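Local coordinates for penicillin-binding protein activator LpoB (Salmonella enterica subsp. enterica serovar Typhimurium, PDB 4Q6V) that probably regulates peptidoglycan synthesis as an outer-membrane lipoprotein that activates penicillin-binding protein 1B, and is represented here by its C-terminal domain, at residues Ile88-Ser102 / Gln114-Ile126. Sequence-based numbering, arbitrary orientation.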
loop_
_atom_site.group_PDB
_atom_site.type_symbol
_atom_site.label_atom_id
_atom_site.label_comp_id
_atom_site.label_asym_id
_atom_site.label_seq_id
_atom_site.Cartn_x
_atom_site.Cartn_y
_atom_site.Cartn_z
ATOM N N ILE A 88 0.365 -1.607 -12.032
ATOM C CA ILE A 88 -0.082 -0.564 -12.940
ATOM C C ILE A 88 -1.175 -1.081 -13.888
ATOM O O ILE A 88 -2.132 -0.346 -14.220
ATOM C CB ILE A 88 1.076 0.001 -13.779
ATOM C CG1 ILE A 88 2.066 0.678 -12.861
ATOM C CG2 ILE A 88 0.588 1.053 -14.754
ATOM C CD1 ILE A 88 3.388 0.996 -13.505
ATOM N N GLY A 89 -0.986 -2.312 -14.371
ATOM C CA GLY A 89 -2.014 -2.978 -15.174
ATOM C C GLY A 89 -3.339 -2.984 -14.437
ATOM O O GLY A 89 -4.366 -2.663 -15.026
ATOM N N ILE A 90 -3.319 -3.290 -13.143
ATOM C CA ILE A 90 -4.510 -3.347 -12.333
ATOM C C ILE A 90 -5.030 -1.945 -12.037
ATOM O O ILE A 90 -6.214 -1.671 -12.150
ATOM C CB ILE A 90 -4.284 -4.147 -11.017
ATOM C CG1 ILE A 90 -3.977 -5.620 -11.280
ATOM C CG2 ILE A 90 -5.511 -4.083 -10.111
ATOM C CD1 ILE A 90 -5.104 -6.378 -11.912
ATOM N N ALA A 91 -4.134 -1.022 -11.687
ATOM C CA ALA A 91 -4.487 0.346 -11.339
ATOM C C ALA A 91 -5.250 0.968 -12.468
ATOM O O ALA A 91 -6.251 1.676 -12.252
ATOM C CB ALA A 91 -3.227 1.123 -11.037
ATOM N N ARG A 92 -4.839 0.697 -13.710
ATOM C CA ARG A 92 -5.499 1.324 -14.881
ATOM C C ARG A 92 -6.919 0.830 -15.117
ATOM O O ARG A 92 -7.817 1.632 -15.429
ATOM C CB ARG A 92 -4.647 1.137 -16.131
ATOM C CG ARG A 92 -3.306 1.863 -16.063
ATOM C CD ARG A 92 -2.777 2.211 -17.457
ATOM N NE ARG A 92 -1.663 3.172 -17.415
ATOM C CZ ARG A 92 -0.380 2.850 -17.578
ATOM N NH1 ARG A 92 0.013 1.596 -17.813
ATOM N NH2 ARG A 92 0.541 3.806 -17.510
ATOM N N ASN A 93 -7.125 -0.475 -14.915
ATOM C CA ASN A 93 -8.459 -1.044 -15.002
ATOM C C ASN A 93 -9.422 -0.481 -13.993
ATOM O O ASN A 93 -10.575 -0.305 -14.352
ATOM C CB ASN A 93 -8.426 -2.577 -14.893
ATOM C CG ASN A 93 -8.675 -3.277 -16.221
ATOM O OD1 ASN A 93 -9.250 -4.374 -16.271
ATOM N ND2 ASN A 93 -8.254 -2.643 -17.318
ATOM N N VAL A 94 -8.967 -0.208 -12.768
ATOM C CA VAL A 94 -9.842 0.200 -11.656
ATOM C C VAL A 94 -9.966 1.704 -11.459
ATOM O O VAL A 94 -10.704 2.167 -10.572
ATOM C CB VAL A 94 -9.397 -0.434 -10.316
ATOM C CG1 VAL A 94 -9.496 -1.948 -10.432
ATOM C CG2 VAL A 94 -7.974 -0.004 -9.884
ATOM N N GLY A 95 -9.202 2.459 -12.242
ATOM C CA GLY A 95 -9.239 3.903 -12.182
ATOM C C GLY A 95 -8.425 4.575 -11.071
ATOM O O GLY A 95 -8.730 5.677 -10.606
ATOM N N ALA A 96 -7.337 3.936 -10.644
ATOM C CA ALA A 96 -6.543 4.467 -9.520
ATOM C C ALA A 96 -5.516 5.446 -10.046
ATOM O O ALA A 96 -4.912 5.196 -11.110
ATOM C CB ALA A 96 -5.880 3.319 -8.800
ATOM N N GLN A 97 -5.342 6.558 -9.351
ATOM C CA GLN A 97 -4.308 7.550 -9.682
ATOM C C GLN A 97 -2.950 7.189 -9.067
ATOM O O GLN A 97 -1.889 7.506 -9.637
ATOM C CB GLN A 97 -4.781 8.926 -9.213
ATOM C CG GLN A 97 -3.853 10.087 -9.599
ATOM C CD GLN A 97 -4.391 11.452 -9.150
ATOM O OE1 GLN A 97 -5.530 11.575 -8.662
ATOM N NE2 GLN A 97 -3.590 12.484 -9.336
ATOM N N TYR A 98 -2.967 6.527 -7.911
ATOM C CA TYR A 98 -1.795 6.119 -7.198
ATOM C C TYR A 98 -1.803 4.655 -6.821
ATOM O O TYR A 98 -2.861 4.039 -6.632
ATOM C CB TYR A 98 -1.636 6.949 -5.917
ATOM C CG TYR A 98 -1.667 8.452 -6.068
ATOM C CD1 TYR A 98 -0.541 9.161 -6.479
ATOM C CD2 TYR A 98 -2.807 9.164 -5.784
ATOM C CE1 TYR A 98 -0.570 10.543 -6.600
ATOM C CE2 TYR A 98 -2.853 10.532 -5.911
ATOM C CZ TYR A 98 -1.738 11.223 -6.307
ATOM O OH TYR A 98 -1.817 12.595 -6.424
ATOM N N VAL A 99 -0.590 4.095 -6.725
ATOM C CA VAL A 99 -0.398 2.808 -6.081
ATOM C C VAL A 99 0.520 2.940 -4.888
ATOM O O VAL A 99 1.620 3.549 -4.976
ATOM C CB VAL A 99 0.146 1.744 -7.067
ATOM C CG1 VAL A 99 0.611 0.527 -6.333
ATOM C CG2 VAL A 99 -0.904 1.344 -8.064
ATOM N N LEU A 100 0.103 2.361 -3.769
ATOM C CA LEU A 100 0.941 2.350 -2.569
ATOM C C LEU A 100 1.526 0.974 -2.286
ATOM O O LEU A 100 0.764 0.009 -2.048
ATOM C CB LEU A 100 0.182 2.921 -1.367
ATOM C CG LEU A 100 0.973 3.005 -0.058
ATOM C CD1 LEU A 100 2.139 3.936 -0.165
ATOM C CD2 LEU A 100 0.032 3.518 1.020
ATOM N N TYR A 101 2.852 0.894 -2.345
ATOM C CA TYR A 101 3.528 -0.300 -1.899
ATOM C C TYR A 101 4.017 -0.158 -0.471
ATOM O O TYR A 101 4.464 0.921 -0.110
ATOM C CB TYR A 101 4.674 -0.635 -2.828
ATOM C CG TYR A 101 4.343 -0.684 -4.305
ATOM C CD1 TYR A 101 3.876 -1.850 -4.903
ATOM C CD2 TYR A 101 4.596 0.426 -5.116
ATOM C CE1 TYR A 101 3.613 -1.915 -6.264
ATOM C CE2 TYR A 101 4.360 0.370 -6.490
ATOM C CZ TYR A 101 3.879 -0.797 -7.043
ATOM O OH TYR A 101 3.600 -0.831 -8.398
ATOM N N SER A 102 3.961 -1.235 0.303
ATOM C CA SER A 102 4.556 -1.302 1.632
ATOM C C SER A 102 5.052 -2.710 1.998
ATOM O O SER A 102 4.550 -3.740 1.491
ATOM C CB SER A 102 3.556 -0.732 2.662
ATOM O OG SER A 102 2.406 -1.509 2.701
ATOM N N GLN A 114 8.601 0.099 5.335
ATOM C CA GLN A 114 8.942 1.001 4.240
ATOM C C GLN A 114 7.771 1.095 3.289
ATOM O O GLN A 114 7.083 0.101 3.051
ATOM C CB GLN A 114 10.212 0.548 3.516
ATOM C CG GLN A 114 11.446 0.702 4.398
ATOM C CD GLN A 114 12.625 -0.185 4.030
ATOM O OE1 GLN A 114 12.474 -1.183 3.323
ATOM N NE2 GLN A 114 13.812 0.167 4.531
HETATM N N MSE A 115 7.555 2.297 2.776
HETATM C CA MSE A 115 6.384 2.533 1.904
HETATM C C MSE A 115 6.824 3.344 0.724
HETATM O O MSE A 115 7.752 4.125 0.798
HETATM C CB MSE A 115 5.288 3.274 2.671
HETATM C CG MSE A 115 4.643 2.387 3.726
HETATM SE SE MSE A 115 3.082 3.247 4.588
HETATM C CE MSE A 115 3.868 5.024 4.702
ATOM N N GLN A 116 6.176 3.138 -0.419
ATOM C CA GLN A 116 6.418 3.940 -1.598
ATOM C C GLN A 116 5.132 4.225 -2.386
ATOM O O GLN A 116 4.285 3.340 -2.560
ATOM C CB GLN A 116 7.418 3.227 -2.466
ATOM C CG GLN A 116 8.458 2.446 -1.671
ATOM C CD GLN A 116 9.012 1.386 -2.542
ATOM O OE1 GLN A 116 9.743 1.719 -3.492
ATOM N NE2 GLN A 116 8.663 0.129 -2.247
ATOM N N LEU A 117 4.993 5.460 -2.847
ATOM C CA LEU A 117 3.803 5.872 -3.595
ATOM C C LEU A 117 4.093 6.116 -5.057
ATOM O O LEU A 117 4.853 7.063 -5.413
ATOM C CB LEU A 117 3.196 7.118 -2.959
ATOM C CG LEU A 117 1.870 7.571 -3.549
ATOM C CD1 LEU A 117 0.764 6.627 -3.129
ATOM C CD2 LEU A 117 1.612 8.994 -3.108
HETATM N N MSE A 118 3.446 5.329 -5.916
HETATM C CA MSE A 118 3.679 5.378 -7.355
HETATM C C MSE A 118 2.566 6.117 -8.038
HETATM O O MSE A 118 1.383 5.795 -7.910
HETATM C CB MSE A 118 3.869 3.951 -7.901
HETATM C CG MSE A 118 3.959 3.959 -9.395
HETATM SE SE MSE A 118 4.525 2.229 -10.096
HETATM C CE MSE A 118 2.729 1.435 -10.130
ATOM N N LEU A 119 2.908 7.137 -8.809
ATOM C CA LEU A 119 1.965 7.758 -9.772
ATOM C C LEU A 119 1.674 6.842 -10.949
ATOM O O LEU A 119 2.597 6.470 -11.683
ATOM C CB LEU A 119 2.523 9.085 -10.274
ATOM C CG LEU A 119 1.571 10.016 -11.051
ATOM C CD1 LEU A 119 0.525 10.625 -10.108
ATOM C CD2 LEU A 119 2.373 11.119 -11.754
ATOM N N VAL A 120 0.401 6.451 -11.106
ATOM C CA VAL A 120 0.027 5.461 -12.103
ATOM C C VAL A 120 0.317 5.935 -13.524
ATOM O O VAL A 120 0.962 5.254 -14.317
ATOM C CB VAL A 120 -1.468 5.017 -11.960
ATOM C CG1 VAL A 120 -1.923 4.190 -13.140
ATOM C CG2 VAL A 120 -1.644 4.235 -10.667
ATOM N N GLN A 121 -0.132 7.146 -13.807
ATOM C CA GLN A 121 0.070 7.765 -15.108
ATOM C C GLN A 121 1.441 7.507 -15.720
ATOM O O GLN A 121 1.551 7.159 -16.892
ATOM C CB GLN A 121 -0.227 9.264 -15.007
ATOM C CG GLN A 121 0.047 10.035 -16.289
ATOM C CD GLN A 121 -1.094 9.940 -17.253
ATOM O OE1 GLN A 121 -1.715 10.960 -17.559
ATOM N NE2 GLN A 121 -1.378 8.722 -17.717
ATOM N N THR A 122 2.491 7.665 -14.930
ATOM C CA THR A 122 3.850 7.718 -15.438
ATOM C C THR A 122 4.746 6.599 -14.917
ATOM O O THR A 122 5.808 6.333 -15.462
ATOM C CB THR A 122 4.522 9.044 -15.071
ATOM O OG1 THR A 122 4.667 9.163 -13.646
ATOM C CG2 THR A 122 3.660 10.180 -15.601
ATOM N N GLY A 123 4.356 5.972 -13.825
ATOM C CA GLY A 123 5.147 4.936 -13.221
ATOM C C GLY A 123 6.185 5.407 -12.229
ATOM O O GLY A 123 6.895 4.567 -11.636
ATOM N N GLU A 124 6.220 6.708 -11.961
ATOM C CA GLU A 124 7.260 7.264 -11.115
ATOM C C GLU A 124 6.948 7.223 -9.633
ATOM O O GLU A 124 5.810 7.516 -9.226
ATOM C CB GLU A 124 7.500 8.715 -11.483
ATOM C CG GLU A 124 8.371 9.486 -10.490
ATOM C CD GLU A 124 8.692 10.895 -10.957
ATOM O OE1 GLU A 124 8.071 11.412 -11.900
ATOM O OE2 GLU A 124 9.634 11.478 -10.408
ATOM N N ILE A 125 7.966 6.924 -8.831
ATOM C CA ILE A 125 7.839 6.993 -7.377
ATOM C C ILE A 125 7.955 8.418 -6.908
ATOM O O ILE A 125 9.035 9.009 -7.010
ATOM C CB ILE A 125 8.839 6.085 -6.644
ATOM C CG1 ILE A 125 8.700 4.618 -7.086
ATOM C CG2 ILE A 125 8.648 6.224 -5.119
ATOM C CD1 ILE A 125 7.419 3.945 -6.596
ATOM N N ILE A 126 6.859 8.982 -6.390
ATOM C CA ILE A 126 6.828 10.398 -6.061
ATOM C C ILE A 126 7.063 10.609 -4.579
ATOM O O ILE A 126 7.367 11.739 -4.190
ATOM C CB ILE A 126 5.512 11.107 -6.529
ATOM C CG1 ILE A 126 4.281 10.493 -5.848
ATOM C CG2 ILE A 126 5.469 11.103 -8.061
ATOM C CD1 ILE A 126 2.936 11.042 -6.235
HETATM O O HOH W 1 -1.735 8.912 -12.212
#
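Val99 and Met118 form an antiparallel hydrogen-bonded pair. Met118 N reaches Val99 O at 2.7 Å, and Val99 N returns a bond to Met118 O. Tyr101 and Gln116 repeat the pattern. Beyond the strands, Val120 N donates to Gln97 O at 2.9 Å, the donor lying out of the carbonyl plane. A water donates to the same Gln97 O and accepts from Gln121 N, so this oxygen receives two donors at the start of the turn that follows strand 112-119.

The paired bonds of the strands join 98-106 and 112-119 into a beta hairpin. In the mixed sheet, strand 25-35 lies beside the first and strand 125-132 beside the second.

Apolar packing lies on both faces. On one, Tyr98 CE1 sits 3.7 Å from Leu119 CD1 and 3.6 Å from Ile126 CD1. The phenol OH is hydrogen-bonded to Gly19 and Thr21. Farther along, Ser102 CB meets Met115 CG, and helix 41-54 touches both side chains through Leu48.

The other face carries helix 84-94. Val120 is directed toward segment 88-102; its CG2 lies 3.5 Å from Ala91 CB and 3.4 Å from Ala96 O. Arg92 CG lies against Val120 CG1.

Met118, a selenomethionine, makes a Met-aromatic contact. Its SE is 5.3 Å from the Tyr101 ring centroid, at the ring edge. With CG anti to the backbone N (chi1 174°), the chain runs beside Val99. The position of its terminal methyl is doubtful. Tyr101 OH is buried here without a polar partner in the model.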